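Anthranilate-CoA ligase (Stigmatella aurantiaca, PDB 4WV3) belongs to the ANL superfamily of AMP-binding enzymes and carries an AMP-binding domain followed by a smaller C-terminal domain. Local coordinates at residues G345-D353 with G364-T372. Residues are numbered along the deposited sequence; the frame is centred on the assembly and turned at random.
Sequences GYELKLVDD and GNVLLRSET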
ATOM      1  N   GLY A 345      -9.621  14.946  11.246  1.00 16.28           N
ATOM      2  CA  GLY A 345     -10.249  13.727  11.724  1.00 17.60           C
ATOM      3  C   GLY A 345      -9.206  12.811  12.334  1.00 26.46           C
ATOM      4  O   GLY A 345      -9.510  11.951  13.163  1.00 19.89           O
ATOM      5  N   TYR A 346      -7.962  13.006  11.909  1.00 20.98           N
ATOM      6  CA  TYR A 346      -6.827  12.276  12.454  1.00 17.75           C
ATOM      7  C   TYR A 346      -5.975  13.212  13.301  1.00 20.58           C
ATOM      8  O   TYR A 346      -5.623  14.311  12.868  1.00 27.17           O
ATOM      9  CB  TYR A 346      -5.984  11.680  11.326  1.00 15.25           C
ATOM     10  CG  TYR A 346      -6.677  10.581  10.550  1.00 14.94           C
ATOM     11  CD1 TYR A 346      -7.448   9.624  11.199  1.00 13.94           C
ATOM     12  CD2 TYR A 346      -6.567  10.505   9.170  1.00 13.86           C
ATOM     13  CE1 TYR A 346      -8.083   8.619  10.492  1.00 11.53           C
ATOM     14  CE2 TYR A 346      -7.197   9.504   8.456  1.00 16.16           C
ATOM     15  CZ  TYR A 346      -7.953   8.564   9.121  1.00 14.65           C
ATOM     16  OH  TYR A 346      -8.584   7.567   8.411  1.00 13.44           O
ATOM     17  N   GLU A 347      -5.648  12.772  14.510  1.00 19.41           N
ATOM     18  CA  GLU A 347      -4.869  13.585  15.435  1.00 20.01           C
ATOM     19  C   GLU A 347      -3.465  13.010  15.607  1.00 17.48           C
ATOM     20  O   GLU A 347      -3.296  11.813  15.847  1.00 18.66           O
ATOM     21  CB  GLU A 347      -5.590  13.681  16.780  1.00 22.33           C
ATOM     22  CG  GLU A 347      -5.001  14.697  17.737  1.00 25.06           C
ATOM     23  CD  GLU A 347      -5.856  14.879  18.974  1.00 45.29           C
ATOM     24  OE1 GLU A 347      -7.063  14.558  18.920  1.00 44.44           O
ATOM     25  OE2 GLU A 347      -5.319  15.336  20.004  1.00 44.10           O
ATOM     26  N   LEU A 348      -2.459  13.869  15.481  1.00 16.80           N
ATOM     27  CA  LEU A 348      -1.063  13.437  15.495  1.00 16.70           C
ATOM     28  C   LEU A 348      -0.336  13.838  16.773  1.00 16.62           C
ATOM     29  O   LEU A 348      -0.763  14.747  17.485  1.00 20.29           O
ATOM     30  CB  LEU A 348      -0.319  14.022  14.295  1.00 15.58           C
ATOM     31  CG  LEU A 348      -0.291  13.272  12.963  1.00 16.11           C
ATOM     32  CD1 LEU A 348      -1.570  12.493  12.706  1.00 13.47           C
ATOM     33  CD2 LEU A 348      -0.060  14.284  11.860  1.00 25.05           C
ATOM     34  N   LYS A 349       0.742  13.154  17.052  1.00 18.14           N
ATOM     35  CA  LYS A 349       1.571  13.388  18.220  1.00 18.97           C
ATOM     36  C   LYS A 349       2.998  12.888  17.967  1.00 19.97           C
ATOM     37  O   LYS A 349       3.159  11.859  17.433  1.00 17.64           O
ATOM     38  CB  LYS A 349       0.946  12.676  19.400  1.00 17.15           C
ATOM     39  CG  LYS A 349       1.317  13.236  20.735  1.00 27.91           C
ATOM     40  CD  LYS A 349       0.307  12.908  21.784  1.00 20.48           C
ATOM     41  CE  LYS A 349       0.394  11.478  22.172  1.00 20.00           C
ATOM     42  NZ  LYS A 349      -0.115  11.309  23.527  1.00 25.73           N
ATOM     43  N   LEU A 350       4.018  13.665  18.302  1.00 24.34           N
ATOM     44  CA  LEU A 350       5.397  13.191  18.221  1.00 23.60           C
ATOM     45  C   LEU A 350       6.025  13.099  19.607  1.00 22.17           C
ATOM     46  O   LEU A 350       6.150  14.100  20.311  1.00 27.55           O
ATOM     47  CB  LEU A 350       6.231  14.103  17.321  1.00 18.73           C
ATOM     48  CG  LEU A 350       5.841  14.135  15.843  1.00 21.58           C
ATOM     49  CD1 LEU A 350       6.778  15.041  15.061  1.00 21.38           C
ATOM     50  CD2 LEU A 350       5.834  12.732  15.257  1.00 17.51           C
ATOM     51  N   VAL A 351       6.425  11.891  19.990  1.00 21.91           N
ATOM     52  CA  VAL A 351       6.957  11.656  21.327  1.00 26.86           C
ATOM     53  C   VAL A 351       8.345  11.027  21.295  1.00 26.40           C
ATOM     54  O   VAL A 351       8.729  10.395  20.309  1.00 22.09           O
ATOM     55  CB  VAL A 351       6.019  10.749  22.147  1.00 24.68           C
ATOM     56  CG1 VAL A 351       4.685  11.440  22.383  1.00 26.24           C
ATOM     57  CG2 VAL A 351       5.818   9.417  21.439  1.00 20.81           C
ATOM     58  N   ASP A 352       9.094  11.203  22.378  1.00 27.25           N
ATOM     59  CA  ASP A 352      10.397  10.561  22.513  1.00 38.49           C
ATOM     60  C   ASP A 352      10.233   9.075  22.816  1.00 38.87           C
ATOM     61  O   ASP A 352       9.116   8.557  22.838  1.00 35.43           O
ATOM     62  CB  ASP A 352      11.245  11.247  23.590  1.00 42.19           C
ATOM     63  CG  ASP A 352      10.496  11.444  24.899  1.00 42.06           C
ATOM     64  OD1 ASP A 352       9.569  10.659  25.196  1.00 40.08           O
ATOM     65  OD2 ASP A 352      10.841  12.388  25.638  1.00 40.17           O
ATOM     66  N   ASP A 353      11.345   8.392  23.064  1.00 38.94           N
ATOM     67  CA  ASP A 353      11.309   6.954  23.310  1.00 48.35           C
ATOM     68  C   ASP A 353      10.810   6.595  24.713  1.00 46.83           C
ATOM     69  O   ASP A 353      10.846   5.431  25.111  1.00 49.66           O
ATOM     70  CB  ASP A 353      12.679   6.325  23.038  1.00 41.51           C
ATOM     71  CG  ASP A 353      13.052   6.360  21.566  1.00 40.82           C
ATOM     72  OD1 ASP A 353      12.680   5.418  20.834  1.00 42.08           O
ATOM     73  OD2 ASP A 353      13.711   7.332  21.138  1.00 42.61           O
ATOM     74  N   GLY A 364      10.773  12.650  16.538  1.00 20.60           N
ATOM     75  CA  GLY A 364      10.017  11.922  17.538  1.00 17.17           C
ATOM     76  C   GLY A 364       9.251  10.763  16.935  1.00 20.26           C
ATOM     77  O   GLY A 364       9.143  10.646  15.713  1.00 19.94           O
ATOM     78  N   ASN A 365       8.724   9.896  17.793  1.00 18.38           N
ATOM     79  CA  ASN A 365       7.924   8.767  17.338  1.00 19.99           C
ATOM     80  C   ASN A 365       6.496   9.195  17.015  1.00 19.52           C
ATOM     81  O   ASN A 365       5.914  10.022  17.716  1.00 17.68           O
ATOM     82  CB  ASN A 365       7.920   7.654  18.387  1.00 19.26           C
ATOM     83  CG  ASN A 365       9.316   7.167  18.723  1.00 24.79           C
ATOM     84  OD1 ASN A 365       9.872   6.314  18.030  1.00 28.34           O
ATOM     85  ND2 ASN A 365       9.890   7.707  19.791  1.00 24.02           N
ATOM     86  N   VAL A 366       5.937   8.629  15.952  1.00 16.29           N
ATOM     87  CA  VAL A 366       4.601   9.005  15.503  1.00 17.24           C
ATOM     88  C   VAL A 366       3.496   8.264  16.246  1.00 16.59           C
ATOM     89  O   VAL A 366       3.437   7.035  16.229  1.00 21.24           O
ATOM     90  CB  VAL A 366       4.428   8.764  13.993  1.00 17.33           C
ATOM     91  CG1 VAL A 366       2.981   8.984  13.581  1.00 22.27           C
ATOM     92  CG2 VAL A 366       5.349   9.673  13.212  1.00 14.21           C
ATOM     93  N   LEU A 367       2.623   9.023  16.899  1.00 17.90           N
ATOM     94  CA  LEU A 367       1.424   8.464  17.509  1.00 19.27           C
ATOM     95  C   LEU A 367       0.185   8.997  16.798  1.00 19.47           C
ATOM     96  O   LEU A 367      -0.026  10.207  16.713  1.00 15.29           O
ATOM     97  CB  LEU A 367       1.370   8.782  19.004  1.00 18.67           C
ATOM     98  CG  LEU A 367       2.287   7.940  19.895  1.00 18.27           C
ATOM     99  CD1 LEU A 367       2.184   8.376  21.347  1.00 11.96           C
ATOM    100  CD2 LEU A 367       1.951   6.463  19.753  1.00 15.58           C
ATOM    101  N   LEU A 368      -0.626   8.082  16.281  1.00 19.68           N
ATOM    102  CA  LEU A 368      -1.801   8.450  15.502  1.00 13.52           C
ATOM    103  C   LEU A 368      -3.097   8.203  16.267  1.00 16.34           C
ATOM    104  O   LEU A 368      -3.293   7.140  16.854  1.00 16.39           O
ATOM    105  CB  LEU A 368      -1.820   7.676  14.182  1.00 12.11           C
ATOM    106  CG  LEU A 368      -3.105   7.747  13.355  1.00 14.91           C
ATOM    107  CD1 LEU A 368      -3.390   9.176  12.914  1.00 12.95           C
ATOM    108  CD2 LEU A 368      -3.017   6.814  12.158  1.00 13.08           C
ATOM    109  N   ARG A 369      -3.976   9.200  16.254  1.00 15.95           N
ATOM    110  CA  ARG A 369      -5.294   9.071  16.859  1.00 14.00           C
ATOM    111  C   ARG A 369      -6.341   8.997  15.754  1.00 15.61           C
ATOM    112  O   ARG A 369      -6.534   9.955  15.006  1.00 18.85           O
ATOM    113  CB  ARG A 369      -5.566  10.256  17.783  1.00 19.93           C
ATOM    114  CG  ARG A 369      -6.853  10.161  18.580  1.00 23.11           C
ATOM    115  CD  ARG A 369      -6.905  11.259  19.626  1.00 25.12           C
ATOM    116  NE  ARG A 369      -8.091  11.168  20.470  1.00 37.41           N
ATOM    117  CZ  ARG A 369      -8.282  11.896  21.567  1.00 57.49           C
ATOM    118  NH1 ARG A 369      -7.358  12.764  21.955  1.00 54.88           N
ATOM    119  NH2 ARG A 369      -9.392  11.751  22.276  1.00 61.04           N
ATOM    120  N   SER A 370      -7.011   7.854  15.652  1.00 17.81           N
ATOM    121  CA  SER A 370      -7.894   7.588  14.522  1.00 13.07           C
ATOM    122  C   SER A 370      -9.105   6.738  14.890  1.00 16.02           C
ATOM    123  O   SER A 370      -9.042   5.904  15.792  1.00 19.26           O
ATOM    124  CB  SER A 370      -7.108   6.891  13.410  1.00 16.16           C
ATOM    125  OG  SER A 370      -7.977   6.256  12.488  1.00 16.38           O
ATOM    126  N   GLU A 371     -10.207   6.951  14.177  1.00 13.98           N
ATOM    127  CA  GLU A 371     -11.385   6.107  14.326  1.00 14.68           C
ATOM    128  C   GLU A 371     -11.395   5.013  13.264  1.00 13.48           C
ATOM    129  O   GLU A 371     -12.299   4.180  13.226  1.00 10.69           O
ATOM    130  CB  GLU A 371     -12.666   6.938  14.243  1.00 11.78           C
ATOM    131  CG  GLU A 371     -12.922   7.803  15.464  1.00 13.37           C
ATOM    132  CD  GLU A 371     -14.276   8.482  15.424  1.00 13.24           C
ATOM    133  OE1 GLU A 371     -14.766   8.781  14.314  1.00 14.08           O
ATOM    134  OE2 GLU A 371     -14.854   8.713  16.507  1.00 15.37           O
ATOM    135  N   THR A 372     -10.382   5.025  12.405  1.00 11.16           N
ATOM    136  CA  THR A 372     -10.268   4.034  11.342  1.00 15.39           C
ATOM    137  C   THR A 372      -9.175   3.017  11.661  1.00 14.15           C
ATOM    138  O   THR A 372      -8.954   2.069  10.907  1.00  8.92           O
ATOM    139  CB  THR A 372      -9.965   4.697   9.988  1.00 13.26           C
ATOM    140  OG1 THR A 372      -8.648   5.261  10.011  1.00 10.63           O
ATOM    141  CG2 THR A 372     -10.974   5.792   9.702  1.00 12.04           C
TER
HETATM  142  O   HOH W   1     -10.321   9.407  12.494  1.00 15.68           O
HETATM  143  O   HOH W   2      11.355   3.717  18.979  1.00 24.86           O
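E347 and R369 face each other as a hydrogen-bonded pair of two antiparallel strands, 347-351 and 364-369: E347 N reaches R369 O at 3.0 Å, and R369 N returns a bond to E347 O. V351 and N365 pair likewise, and between them L367 N bonds K349 O at 2.9 Å. The amide of N365 turns back on its own pair, ND2 reaching V351 O at 3.0 Å from 33° off the carbonyl plane, giving this oxygen two donors. K398 binds N365 OD1, which a water links to D353 OD1.

On the face with E347 and R369, both side chains put CG anti to the backbone N (chi1 -170° and -174°) and run out side by side. E347 OE1 lies 3.5 Å from R369 NH1, well out of the guanidinium plane, a pairing of charges alone; the stronger partner of R369 is E391, in a salt bridge at NH2. L367 CD1 sits 3.8 Å from V351 CG2 here.

The other face is apolar: L350 CD2 meets V366 CG2 at 3.7 Å, and L368 CD1 touches L348 CD1. At the Y346 end, its OH comes within 2.8 Å of T372 OG1, which N322 also engages.

The two strands make a beta-hairpin with a ten-residue connection, the V366 side chain about 8 Å from the bound 3UK; strand 392-401 flanks 364-369, while helix 191-204 and strand 325-328 pack against Y346.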